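Local coordinates for protein xylulokinase (Brucella ovis, PDB 5VM1) that probably phosphorylates D-xylulose to D-xylulose 5-phosphate at the expense of ATP, as a xylulokinase of the FGGY carbohydrate kinase family, at residues A116-D121 / F136-L141; K140-A145 / A199-G204; S343-P348 / A379-D384. One frame throughout, in Å; residues are numbered along the deposited sequence.

Interaction 1 of 3, residues A116-D121 / F136-L141; sequences AELDAD and FTAPKL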
# COMPACT_ATOMS: atom_id res chain seq x y z
N ALA A 116 19.91 -6.41 -4.57
CA ALA A 116 20.68 -7.29 -3.71
C ALA A 116 21.96 -6.59 -3.29
O ALA A 116 22.36 -6.65 -2.12
CB ALA A 116 20.98 -8.60 -4.42
N GLU A 117 22.59 -5.87 -4.23
CA GLU A 117 23.80 -5.15 -3.89
C GLU A 117 23.52 -4.04 -2.88
O GLU A 117 24.25 -3.89 -1.90
CB GLU A 117 24.46 -4.59 -5.16
CG GLU A 117 25.09 -5.63 -6.07
CD GLU A 117 25.64 -5.00 -7.33
OE1 GLU A 117 25.59 -3.76 -7.40
OE2 GLU A 117 26.12 -5.71 -8.23
N LEU A 118 22.44 -3.27 -3.08
CA LEU A 118 22.15 -2.19 -2.15
C LEU A 118 21.72 -2.73 -0.78
O LEU A 118 22.14 -2.21 0.26
CB LEU A 118 21.09 -1.26 -2.73
CG LEU A 118 21.48 -0.48 -3.99
CD1 LEU A 118 20.31 0.42 -4.43
CD2 LEU A 118 22.75 0.33 -3.78
N ASP A 119 20.92 -3.80 -0.75
CA ASP A 119 20.48 -4.33 0.54
C ASP A 119 21.65 -4.81 1.38
O ASP A 119 21.58 -4.76 2.62
CB ASP A 119 19.47 -5.48 0.34
CG ASP A 119 18.70 -5.80 1.62
OD1 ASP A 119 17.88 -4.98 2.06
OD2 ASP A 119 18.95 -6.87 2.21
N ALA A 120 22.73 -5.28 0.75
CA ALA A 120 23.89 -5.80 1.47
C ALA A 120 24.78 -4.70 2.04
O ALA A 120 25.62 -4.97 2.90
CB ALA A 120 24.70 -6.72 0.57
N ASP A 121 24.59 -3.47 1.61
CA ASP A 121 25.26 -2.31 2.12
C ASP A 121 24.52 -1.90 3.39
O ASP A 121 23.37 -1.45 3.32
CB ASP A 121 25.24 -1.21 1.06
CG ASP A 121 26.07 -0.00 1.42
OD1 ASP A 121 26.30 0.25 2.63
OD2 ASP A 121 26.47 0.71 0.47
N PHE A 136 11.55 -1.06 -5.19
CA PHE A 136 11.83 0.25 -4.64
C PHE A 136 12.59 1.09 -5.68
O PHE A 136 13.09 0.57 -6.69
CB PHE A 136 12.61 0.07 -3.33
CG PHE A 136 11.78 -0.46 -2.20
CD1 PHE A 136 10.54 -1.02 -2.41
CD2 PHE A 136 12.25 -0.37 -0.90
CE1 PHE A 136 9.79 -1.49 -1.34
CE2 PHE A 136 11.50 -0.85 0.17
CZ PHE A 136 10.27 -1.40 -0.05
N THR A 137 12.66 2.41 -5.45
CA THR A 137 13.12 3.31 -6.50
C THR A 137 14.64 3.25 -6.67
O THR A 137 15.13 3.20 -7.81
CB THR A 137 12.66 4.75 -6.20
OG1 THR A 137 11.29 4.74 -5.77
CG2 THR A 137 12.80 5.67 -7.43
N ALA A 138 15.39 3.22 -5.57
CA ALA A 138 16.85 3.23 -5.60
C ALA A 138 17.47 2.16 -6.49
O ALA A 138 18.23 2.52 -7.40
CB ALA A 138 17.38 3.11 -4.16
N PRO A 139 17.17 0.85 -6.33
CA PRO A 139 17.79 -0.16 -7.22
C PRO A 139 17.49 0.04 -8.69
O PRO A 139 18.34 -0.26 -9.53
CB PRO A 139 17.18 -1.48 -6.75
CG PRO A 139 16.33 -1.16 -5.58
CD PRO A 139 16.07 0.28 -5.53
N LYS A 140 16.29 0.57 -9.03
CA LYS A 140 15.94 0.81 -10.42
C LYS A 140 16.88 1.84 -11.03
O LYS A 140 17.17 1.77 -12.23
CB LYS A 140 14.50 1.32 -10.57
CG LYS A 140 13.34 0.48 -10.05
CD LYS A 140 12.14 1.44 -10.07
CE LYS A 140 10.93 1.11 -9.17
NZ LYS A 140 10.55 -0.28 -9.15
N LEU A 141 17.36 2.80 -10.24
CA LEU A 141 18.24 3.80 -10.82
C LEU A 141 19.66 3.31 -11.02
O LEU A 141 20.35 3.79 -11.93
CB LEU A 141 18.24 5.10 -10.02
CG LEU A 141 17.20 5.88 -10.81
CD1 LEU A 141 15.76 5.79 -10.25
CD2 LEU A 141 17.68 7.27 -11.20
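Leu118 reaches across to the first turn of the helix at 137-147 and does all the touching from its side of this apolar contact. Its CG lies anti to its own carbonyl carbon (chi1 -65°) and the chain runs on extended, which carries the methyl CD1 to the partner helix. There CD1 meets backbone as much as side chain: it sits 3.7 Å from Pro139 N and 3.9 Å from Ala138 C, so it rests on the peptide link between those two residues. Beside that link, the same Leu118 CD1 is 4.0 Å from Ala138 CB and 4.3 Å from Pro139 CB. Because Pro139 N carries no hydrogen, an aliphatic methyl can lie against it without covering a donor.

This is helix-to-helix packing inside the N-terminal FGGY domain, between the last turn of helix 112-120 and the start of helix 137-147. The contact is near the predicted substrate site: the Pro139 side chain lies about 8 Å from that of His88, a predicted substrate-binding residue whose ring stacks on Phe136.

Polar groups take no part between the two segments, where no hydrogen bond forms. They hold the helices to other places instead. Asp119 OD1 pairs with Arg125 and also accepts from Val132 N, while Thr137 OG1 is hydrogen-bonded to His88 O.

Interaction 2 of 3, residues K140-A145 / A199-G204; sequences KLVWVA and AKTGLG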
# COMPACT_ATOMS: atom_id res chain seq x y z
N LYS A 140 16.29 0.57 -9.03
CA LYS A 140 15.94 0.81 -10.42
C LYS A 140 16.88 1.84 -11.03
O LYS A 140 17.17 1.77 -12.23
CB LYS A 140 14.50 1.32 -10.57
CG LYS A 140 13.34 0.48 -10.05
CD LYS A 140 12.14 1.44 -10.07
CE LYS A 140 10.93 1.11 -9.17
NZ LYS A 140 10.55 -0.28 -9.15
N LEU A 141 17.36 2.80 -10.24
CA LEU A 141 18.24 3.80 -10.82
C LEU A 141 19.66 3.31 -11.02
O LEU A 141 20.35 3.79 -11.93
CB LEU A 141 18.24 5.10 -10.02
CG LEU A 141 17.20 5.88 -10.81
CD1 LEU A 141 15.76 5.79 -10.25
CD2 LEU A 141 17.68 7.27 -11.20
N VAL A 142 20.11 2.35 -10.21
CA VAL A 142 21.36 1.70 -10.54
C VAL A 142 21.19 0.89 -11.82
O VAL A 142 22.06 0.91 -12.71
CB VAL A 142 21.84 0.84 -9.35
CG1 VAL A 142 23.23 0.22 -9.66
CG2 VAL A 142 21.82 1.66 -8.05
N TRP A 143 20.04 0.22 -11.97
CA TRP A 143 19.73 -0.51 -13.19
C TRP A 143 19.85 0.37 -14.41
O TRP A 143 20.49 -0.01 -15.40
CB TRP A 143 18.30 -1.12 -13.14
CG TRP A 143 18.08 -2.06 -14.30
CD1 TRP A 143 18.42 -3.39 -14.35
CD2 TRP A 143 17.52 -1.75 -15.60
NE1 TRP A 143 18.13 -3.91 -15.59
CE2 TRP A 143 17.58 -2.93 -16.37
CE3 TRP A 143 16.99 -0.59 -16.18
CZ2 TRP A 143 17.11 -3.00 -17.69
CZ3 TRP A 143 16.54 -0.66 -17.50
CH2 TRP A 143 16.60 -1.86 -18.23
N VAL A 144 19.25 1.56 -14.35
CA VAL A 144 19.26 2.50 -15.48
C VAL A 144 20.68 2.97 -15.78
O VAL A 144 21.09 3.05 -16.94
CB VAL A 144 18.31 3.69 -15.19
CG1 VAL A 144 18.33 4.72 -16.32
CG2 VAL A 144 16.89 3.22 -14.95
N ALA A 145 21.48 3.25 -14.74
CA ALA A 145 22.86 3.69 -14.95
C ALA A 145 23.69 2.65 -15.69
O ALA A 145 24.62 3.00 -16.42
CB ALA A 145 23.50 4.07 -13.61
N ALA A 199 24.23 9.45 -3.25
CA ALA A 199 25.52 9.32 -3.91
C ALA A 199 25.83 7.87 -4.33
O ALA A 199 26.47 7.65 -5.36
CB ALA A 199 26.62 9.83 -3.00
N LYS A 200 25.36 6.89 -3.54
CA LYS A 200 25.64 5.49 -3.81
C LYS A 200 24.89 4.95 -5.02
O LYS A 200 25.24 3.90 -5.55
CB LYS A 200 25.26 4.67 -2.56
CG LYS A 200 26.12 4.96 -1.36
CD LYS A 200 25.81 4.13 -0.13
CE LYS A 200 27.05 4.05 0.74
NZ LYS A 200 26.86 3.26 1.95
N THR A 201 23.87 5.67 -5.49
CA THR A 201 23.14 5.28 -6.68
C THR A 201 23.39 6.24 -7.82
O THR A 201 22.78 6.08 -8.89
CB THR A 201 21.65 5.19 -6.37
OG1 THR A 201 21.11 6.50 -6.18
CG2 THR A 201 21.46 4.41 -5.07
N GLY A 202 24.25 7.23 -7.62
CA GLY A 202 24.71 8.10 -8.67
C GLY A 202 23.93 9.37 -8.84
O GLY A 202 23.96 9.95 -9.93
N LEU A 203 23.24 9.83 -7.81
CA LEU A 203 22.40 11.01 -7.91
C LEU A 203 22.71 11.95 -6.76
O LEU A 203 23.41 11.61 -5.79
CB LEU A 203 20.91 10.65 -7.90
CG LEU A 203 20.33 9.67 -8.91
CD1 LEU A 203 18.93 9.29 -8.44
CD2 LEU A 203 20.31 10.27 -10.29
N GLY A 204 22.17 13.17 -6.86
CA GLY A 204 22.33 14.17 -5.84
C GLY A 204 20.95 14.61 -5.39
O GLY A 204 19.94 14.24 -6.00
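Leu141 and Leu203 meet through their methyl ends, and Val142, one residue on, packs against Thr201. Leu203 is the side chain to follow. Its CB leaves the backbone toward helix 137-147, and CG stands anti to the carbonyl carbon (chi1 -56°), pointing the fork at Leu141. Of the two branches, CD1 makes the nearer approach, with Leu203 CD1 3.6 Å from Leu141 CD2. The other methyl, Leu203 CD2, stands 4.1 Å from the same Leu141 CD2, so that one methyl of Leu141 meets both arms of the fork. The two leucine side chains run nearly perpendicular to each other.

The second pair is also crossed at about a right angle. Val142 turns its CG2 branch to the partner, 3.9 Å from Thr201 CB and 4.1 Å from Thr201 CG2. Thr201 thus offers its carbon side to the valine. Its hydroxyl OG1 is engaged elsewhere, hydrogen-bonded with Trp185 NE1 and with Leu198 O in the last turn of helix 195-200.

Between the two touching residues the chain turns at Gly202, whose positive phi (93°) closes a Schellman motif at the C-terminal end of helix 195-200. Thr201 and Leu203, on either side of Gly202 in sequence, both touch helix 137-147.

Around this contact several elements of the N-terminal FGGY domain converge. Phe152 of helix 149-153 and Val158 of strand 157-159 each touch both leucines, as does Trp185 from a loop. On the valine side, helix 112-120 closes in through Glu114 and Leu118, leaving helix 137-147 flanked by it and by the end of helix 195-200.

Interaction 3 of 3, residues S343-P348 / A379-D384; sequences SGERTP and AFAIRD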
# COMPACT_ATOMS: atom_id res chain seq x y z
N SER A 343 4.63 -17.77 -3.41
CA SER A 343 5.57 -16.86 -4.04
C SER A 343 6.74 -16.56 -3.13
O SER A 343 7.31 -15.47 -3.21
CB SER A 343 4.91 -15.54 -4.43
OG SER A 343 3.75 -15.75 -5.20
N GLY A 344 7.08 -17.49 -2.24
CA GLY A 344 7.94 -17.19 -1.11
C GLY A 344 7.11 -16.53 -0.04
O GLY A 344 5.88 -16.57 -0.06
N GLU A 345 7.79 -15.89 0.90
CA GLU A 345 7.12 -15.07 1.90
C GLU A 345 8.01 -13.87 2.22
O GLU A 345 9.24 -13.97 2.19
CB GLU A 345 6.79 -15.81 3.20
CG GLU A 345 5.93 -14.96 4.17
CD GLU A 345 4.60 -14.54 3.56
OE1 GLU A 345 4.59 -13.80 2.54
OE2 GLU A 345 3.55 -14.95 4.09
N ARG A 346 7.36 -12.73 2.51
CA ARG A 346 8.08 -11.53 2.92
C ARG A 346 8.13 -11.46 4.45
O ARG A 346 9.09 -11.96 5.05
CB ARG A 346 7.44 -10.28 2.28
CG ARG A 346 8.24 -9.00 2.49
CD ARG A 346 7.92 -7.89 1.50
NE ARG A 346 8.41 -8.23 0.16
CZ ARG A 346 8.37 -7.41 -0.89
NH1 ARG A 346 8.83 -7.84 -2.06
NH2 ARG A 346 7.89 -6.17 -0.78
N THR A 347 7.12 -10.89 5.10
CA THR A 347 7.13 -10.79 6.56
C THR A 347 6.74 -12.12 7.19
O THR A 347 5.65 -12.64 6.90
CB THR A 347 6.16 -9.69 7.02
OG1 THR A 347 6.41 -8.49 6.28
CG2 THR A 347 6.20 -9.46 8.55
N PRO A 348 7.56 -12.68 8.09
CA PRO A 348 8.81 -12.18 8.68
C PRO A 348 10.14 -12.82 8.22
O PRO A 348 11.18 -12.50 8.79
CB PRO A 348 8.61 -12.49 10.15
CG PRO A 348 7.94 -13.84 10.09
CD PRO A 348 7.03 -13.81 8.87
N ALA A 379 -4.66 -16.68 7.91
CA ALA A 379 -4.84 -16.08 9.24
C ALA A 379 -3.58 -16.24 10.09
O ALA A 379 -3.14 -15.27 10.73
CB ALA A 379 -6.03 -16.72 9.95
N PHE A 380 -2.96 -17.43 10.07
CA PHE A 380 -1.73 -17.66 10.82
C PHE A 380 -0.57 -16.80 10.31
O PHE A 380 0.23 -16.29 11.11
CB PHE A 380 -1.35 -19.14 10.77
CG PHE A 380 -2.33 -20.02 11.45
CD1 PHE A 380 -2.93 -19.59 12.61
CD2 PHE A 380 -2.67 -21.26 10.94
CE1 PHE A 380 -3.85 -20.39 13.26
CE2 PHE A 380 -3.59 -22.06 11.57
CZ PHE A 380 -4.19 -21.62 12.74
N ALA A 381 -0.47 -16.60 9.00
CA ALA A 381 0.53 -15.67 8.48
C ALA A 381 0.29 -14.26 9.01
O ALA A 381 1.24 -13.56 9.37
CB ALA A 381 0.52 -15.66 6.95
N ILE A 382 -0.97 -13.82 9.06
CA ILE A 382 -1.26 -12.53 9.68
C ILE A 382 -0.81 -12.52 11.14
O ILE A 382 -0.24 -11.54 11.62
CB ILE A 382 -2.76 -12.20 9.56
CG1 ILE A 382 -3.17 -12.05 8.09
CG2 ILE A 382 -3.09 -10.91 10.30
CD1 ILE A 382 -4.63 -11.98 7.90
N ARG A 383 -1.03 -13.61 11.87
CA ARG A 383 -0.57 -13.67 13.25
C ARG A 383 0.96 -13.65 13.33
O ARG A 383 1.53 -13.08 14.27
CB ARG A 383 -1.20 -14.88 13.96
CG ARG A 383 -0.31 -15.76 14.73
CD ARG A 383 -0.59 -15.72 16.19
NE ARG A 383 -1.56 -16.69 16.70
CZ ARG A 383 -1.44 -17.28 17.90
NH1 ARG A 383 -2.35 -18.14 18.34
NH2 ARG A 383 -0.37 -17.02 18.65
N ASP A 384 1.63 -14.27 12.36
CA ASP A 384 3.07 -14.09 12.26
C ASP A 384 3.43 -12.62 12.03
O ASP A 384 4.43 -12.12 12.57
CB ASP A 384 3.67 -14.98 11.17
CG ASP A 384 4.08 -16.34 11.69
OD1 ASP A 384 4.22 -16.47 12.94
OD2 ASP A 384 4.34 -17.25 10.87
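Ala381 and Asp384, one helical turn apart on helix 367-390, are the residues of 379-384 that touch 343-348. Ala381 comes first along the helix. Its methyl CB lies 4.2 Å from Glu345 OE2, a loose approach of a carboxylate oxygen to a methyl, with no bond between them. The other oxygen holds the glutamate: Glu345 OE1 accepts from Arg346 N at 3.0 Å, on its anti side and 16° out of the carboxylate plane, and takes a second bond from Leu302 N. The chain folds over about the CB-CG bond (chi2 59°), which brings OE1 round to the N-H of Arg346. Two backbone donors on OE1 should restrain its rotation and probably help to stabilise the negative charge.

At Asp384 the contact moves to Pro348, the last residue of 343-348. Here Asp384 CB stands 4.2 Å from Pro348 CD, so the proline ring meets the aspartate at its methylene. The peptide bond before Pro348 is cis. The carboxylate of Asp384 is used elsewhere, with OD1 hydrogen-bonded to Tyr477 OH. Just past the segment, Asn385 ND2 adds a weak hydrogen bond to Thr347 O.

All of this lies in the C-terminal FGGY domain, away from the annotated sites. Ile301 of strand 295-301 touches both Glu345 and Ala381, joining the sheet to the contact, while Tyr480 of helix 470-488 touches both Ala381 and Asp384. Helix 409-419 packs on helix 367-390 through Ala379 and Ile382.

In the fold
Interactions 1 and 2 form one continuous patch of the N-terminal FGGY domain, with centres 9 Å apart. Both use helix 137-147 and share Lys140 and Leu141, interaction 2 opening on the stretch where interaction 1 closes. They also touch directly: Asp121 OD2 forms a salt bridge with Lys200 NZ at 3.0 Å, and Leu118 CD1 lies 4.1 Å from Val142 CG2. Interaction 3 follows later in the chain, its centre about 23 Å from that of interaction 1 and 31 Å from that of interaction 2, without touching either. None of the three spans the two domains: 1 and 2 are internal to the N-terminal one, 3 to the C-terminal one, with the predicted sugar site nearer the first two.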